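Local coordinates for capsid fiber protein (Bacillus phage phi29, PDB 6QYY) that forms the N-terminal base of the phi29 head fiber, a trimer that probably attaches the fiber to the capsid of the prohead, at the interface of chains A and B and the interface of chains A and C. Sequence-based numbering; all coordinates share one arbitrary frame. Chains: chain A/B/C, Capsid fiber protein.

Contact 1: the interface of chains A and B. Residues chain A 59-61; chain B 1, 58-59.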
# COMPACT_ATOMS: atom_id res chain seq x y z
N PRO A 59 -0.35 1.31 8.75
CA PRO A 59 -0.24 1.67 7.33
C PRO A 59 1.15 1.40 6.78
O PRO A 59 2.16 1.52 7.48
CB PRO A 59 -0.56 3.17 7.33
CG PRO A 59 -1.50 3.35 8.51
CD PRO A 59 -0.95 2.39 9.56
N LEU A 60 1.19 1.00 5.51
CA LEU A 60 2.42 0.53 4.88
C LEU A 60 3.19 1.68 4.26
O LEU A 60 2.68 2.39 3.38
CB LEU A 60 2.09 -0.50 3.80
CG LEU A 60 1.23 -1.69 4.25
CD1 LEU A 60 0.72 -2.45 3.02
CD2 LEU A 60 2.04 -2.60 5.17
N ALA A 61 4.43 1.86 4.69
CA ALA A 61 5.37 2.66 3.93
C ALA A 61 6.76 2.05 4.10
O ALA A 61 7.32 1.50 3.15
CB ALA A 61 5.35 4.13 4.36
N MET B 1 5.37 2.57 9.17
CA MET B 1 5.93 3.83 9.64
C MET B 1 6.52 4.62 8.48
O MET B 1 6.97 4.04 7.49
CB MET B 1 7.00 3.59 10.70
CG MET B 1 8.08 2.64 10.25
SD MET B 1 9.56 2.69 11.27
CE MET B 1 10.67 3.56 10.16
N TYR B 58 5.77 9.14 3.52
CA TYR B 58 4.65 8.86 4.39
C TYR B 58 3.79 7.75 3.81
O TYR B 58 3.81 7.52 2.59
CB TYR B 58 3.80 10.11 4.59
CG TYR B 58 4.56 11.20 5.30
CD1 TYR B 58 4.68 11.19 6.68
CD2 TYR B 58 5.17 12.23 4.58
CE1 TYR B 58 5.38 12.18 7.34
CE2 TYR B 58 5.87 13.22 5.23
CZ TYR B 58 5.97 13.20 6.61
OH TYR B 58 6.68 14.18 7.26
N PRO B 59 3.04 7.03 4.65
CA PRO B 59 2.10 6.03 4.11
C PRO B 59 0.90 6.70 3.47
O PRO B 59 -0.03 7.11 4.16
CB PRO B 59 1.70 5.21 5.34
CG PRO B 59 1.89 6.19 6.50
CD PRO B 59 3.05 7.06 6.12
O HOH W 1 5.02 0.71 7.13

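Contact 2: the interface of chains A and C. Residues chain A 3-6, 21, 28, 57; chain C 62, 99-100, 109, 111.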
# COMPACT_ATOMS: atom_id res chain seq x y z
N VAL A 3 -4.78 -1.64 13.24
CA VAL A 3 -5.72 -2.75 13.17
C VAL A 3 -5.06 -3.94 13.85
O VAL A 3 -3.90 -4.25 13.56
CB VAL A 3 -6.09 -3.07 11.71
CG1 VAL A 3 -6.74 -4.43 11.59
CG2 VAL A 3 -7.00 -1.98 11.12
N SER A 4 -5.77 -4.59 14.78
CA SER A 4 -5.17 -5.66 15.58
C SER A 4 -5.99 -6.94 15.48
O SER A 4 -7.21 -6.91 15.28
CB SER A 4 -5.05 -5.27 17.05
OG SER A 4 -4.58 -3.95 17.18
N PHE A 5 -5.29 -8.07 15.65
CA PHE A 5 -5.91 -9.38 15.74
C PHE A 5 -5.00 -10.30 16.55
O PHE A 5 -3.81 -10.04 16.73
CB PHE A 5 -6.22 -9.97 14.35
CG PHE A 5 -5.00 -10.39 13.54
CD1 PHE A 5 -4.55 -11.71 13.56
CD2 PHE A 5 -4.35 -9.48 12.72
CE1 PHE A 5 -3.45 -12.10 12.80
CE2 PHE A 5 -3.24 -9.86 11.96
CZ PHE A 5 -2.79 -11.17 12.00
N THR A 6 -5.59 -11.38 17.06
CA THR A 6 -4.83 -12.32 17.87
C THR A 6 -4.35 -13.47 17.00
O THR A 6 -5.08 -13.94 16.12
CB THR A 6 -5.68 -12.81 19.04
OG1 THR A 6 -5.90 -11.70 19.93
CG2 THR A 6 -4.97 -13.93 19.83
N TYR A 21 1.69 -15.39 7.56
CA TYR A 21 0.46 -15.81 8.21
C TYR A 21 0.05 -17.17 7.67
O TYR A 21 0.16 -17.42 6.46
CB TYR A 21 -0.65 -14.80 7.98
CG TYR A 21 -0.39 -13.44 8.56
CD1 TYR A 21 0.55 -13.25 9.56
CD2 TYR A 21 -1.09 -12.33 8.09
CE1 TYR A 21 0.77 -11.97 10.11
CE2 TYR A 21 -0.89 -11.07 8.63
CZ TYR A 21 0.03 -10.89 9.63
OH TYR A 21 0.22 -9.63 10.15
N ILE A 28 -5.23 -17.84 13.33
CA ILE A 28 -4.11 -17.58 12.44
C ILE A 28 -2.83 -17.86 13.19
O ILE A 28 -2.69 -17.49 14.36
CB ILE A 28 -4.12 -16.12 11.93
CG1 ILE A 28 -5.22 -15.91 10.91
CG2 ILE A 28 -2.79 -15.77 11.27
CD1 ILE A 28 -5.07 -16.75 9.63
N MET A 57 -1.22 -4.16 13.11
CA MET A 57 -0.80 -3.79 11.77
C MET A 57 -1.10 -2.32 11.52
O MET A 57 -2.16 -1.80 11.91
CB MET A 57 -1.45 -4.69 10.70
CG MET A 57 -1.00 -6.14 10.77
SD MET A 57 -1.93 -7.22 9.73
CE MET A 57 -1.25 -6.63 8.18
N ALA C 62 -4.29 -4.71 6.09
CA ALA C 62 -5.43 -5.32 6.76
C ALA C 62 -6.54 -4.30 6.92
O ALA C 62 -6.28 -3.13 7.25
CB ALA C 62 -5.06 -5.88 8.14
N VAL C 99 -8.78 -13.04 9.28
CA VAL C 99 -7.80 -13.45 10.28
C VAL C 99 -8.44 -13.61 11.65
O VAL C 99 -7.73 -13.78 12.65
CB VAL C 99 -6.59 -12.51 10.35
CG1 VAL C 99 -5.79 -12.63 9.06
CG2 VAL C 99 -7.02 -11.06 10.68
N GLU C 100 -9.77 -13.59 11.72
CA GLU C 100 -10.46 -13.94 12.95
C GLU C 100 -11.88 -14.38 12.59
O GLU C 100 -12.37 -14.12 11.49
CB GLU C 100 -10.49 -12.78 13.94
CG GLU C 100 -11.33 -11.64 13.46
CD GLU C 100 -11.03 -10.35 14.20
OE1 GLU C 100 -11.68 -9.35 13.85
OE2 GLU C 100 -10.16 -10.35 15.11
N THR C 109 -11.75 -8.70 10.96
CA THR C 109 -10.47 -8.23 10.49
C THR C 109 -10.01 -9.17 9.39
O THR C 109 -10.18 -10.39 9.47
CB THR C 109 -9.46 -8.19 11.63
OG1 THR C 109 -10.00 -7.37 12.68
CG2 THR C 109 -8.15 -7.63 11.17
N VAL C 111 -7.03 -9.68 5.92
CA VAL C 111 -5.76 -9.30 5.29
C VAL C 111 -5.99 -9.23 3.78
O VAL C 111 -6.51 -10.17 3.18
CB VAL C 111 -4.65 -10.30 5.66
CG1 VAL C 111 -3.45 -10.15 4.74
CG2 VAL C 111 -4.24 -10.11 7.13
O HOH W 2 -8.40 -11.74 16.90
O HOH W 3 -9.44 -7.71 16.14

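Contact 1: the interface of chains A and B
A:Pro59 and B:Pro59, the same residue in two copies of the chain, meet corner to corner at the middle of this contact. A:Pro59 CB lies 3.6 Å from B:Pro59 CB, and the CG of B:Pro59 stands a little farther from the same carbon. The two rings pucker in opposite senses, chi1 -29° in A:Pro59 and 26° in B:Pro59, so the copies do not present this corner alike. A:Ala61 adds the second apolar point: its methyl reaches over the backbone side of B:Pro59, CB lying 3.8 Å from B:Pro59 CA and also close to the ring nitrogen. The backbone carbonyl carbon of B:Tyr58 lies near the same methyl, while its phenol ring points away from chain A.

Between A:Pro59 and A:Ala61 runs the backbone of A:Leu60, whose carbonyl O packs 3.6 Å from B:Pro59 CB. Its isobutyl group turns off to the other side. The methyl of A:Ala61 also faces the carbonyl of B:Met1, CB to O 3.5 Å, though that residue is poorly ordered.

At the rim, polar atoms of the two chains are joined through a water. A:Ala61 N donates to water 1 at 2.8 Å in a nearly straight bond, 173° at the hydrogen. The carbonyl O of A:Pro59 lies 3.0 Å from water 1, and the terminal amine N of B:Met1 is 2.8 Å from it. The disorder of B:Met1 makes its share in this bridge less certain too.

The patch is small, 98 Å² in all. It brings equivalent loop segments of neighbouring subunits together near the centre of the trimer and may steady the N-terminus of one chain against the next.

Contact 2: the interface of chains A and C
A:Phe5 and C:Val99 lead a mainly apolar interface between two copies of the fiber protein, with water bridges along one border; it joins neighbouring subunits of the trimeric base side by side. C:Val99 lays its CG2 methyl over one face of the A:Phe5 ring, 3.8 Å from the centroid and displaced toward the rim on the CG side. Its CG1 is anti to the carbonyl carbon (chi1 -68°), which leaves CG2 between N and C and directed at the ring, and the two side chains meet at about a right angle. A:Ile28 closes on C:Val99 from another side, its CG1 3.6 Å from C:Val99 CA.

Within chain A, the A:Phe5 ring is bordered in its plane by A:Tyr21 CZ and A:Met57 SD, while its CZ stands over a face of A:Tyr21. C:Val111 CG2 lies against the CD2-CE2 side of A:Tyr21, 3.8 Å from CE2, the two side chains meeting at a slant. The bent end of A:Met57, chi3 72°, brings both SD and CE against the methyl of C:Ala62. A:Val3 and C:Thr109 lie antiparallel, each methyl passing the other, CG1 to CG2 3.5 Å.

The polar border depends on C:Glu100. Its OE1 accepts from OG1 (2.8 Å) and N of C:Thr109, both approaching from the same face of the carboxylate, which holds the group in place. OE2 meets waters 2 and 3; water 2 takes the N-H of A:Thr6 at 2.8 Å, and water 3 leads to A:Ser4 O.

Strands 3-9, 18-23, 28-32 and 52-57 of chain A present A:Phe5, A:Tyr21, A:Ile28 and A:Met57 to strands 62-66 and 107-112 of chain C and to the loop between its strands 96-98 and 107-112.

Roughly 17 Å separates the C-alpha centres of contact 1 and contact 2, and chain A takes part in both, facing chain B in one and chain C in the other. No residue of chain A is common to the two, but one stretch of the sequence supplies both: strand 52-57 leads into the 59-61 segment of contact 1, and strand 62-66, whose chain C copy enters contact 2, follows directly. Contact 1 lies near the middle of the trimer; contact 2 lies farther out and hides about three times as much surface. Repeated in each copy, they would tie the three chains into a closed ring.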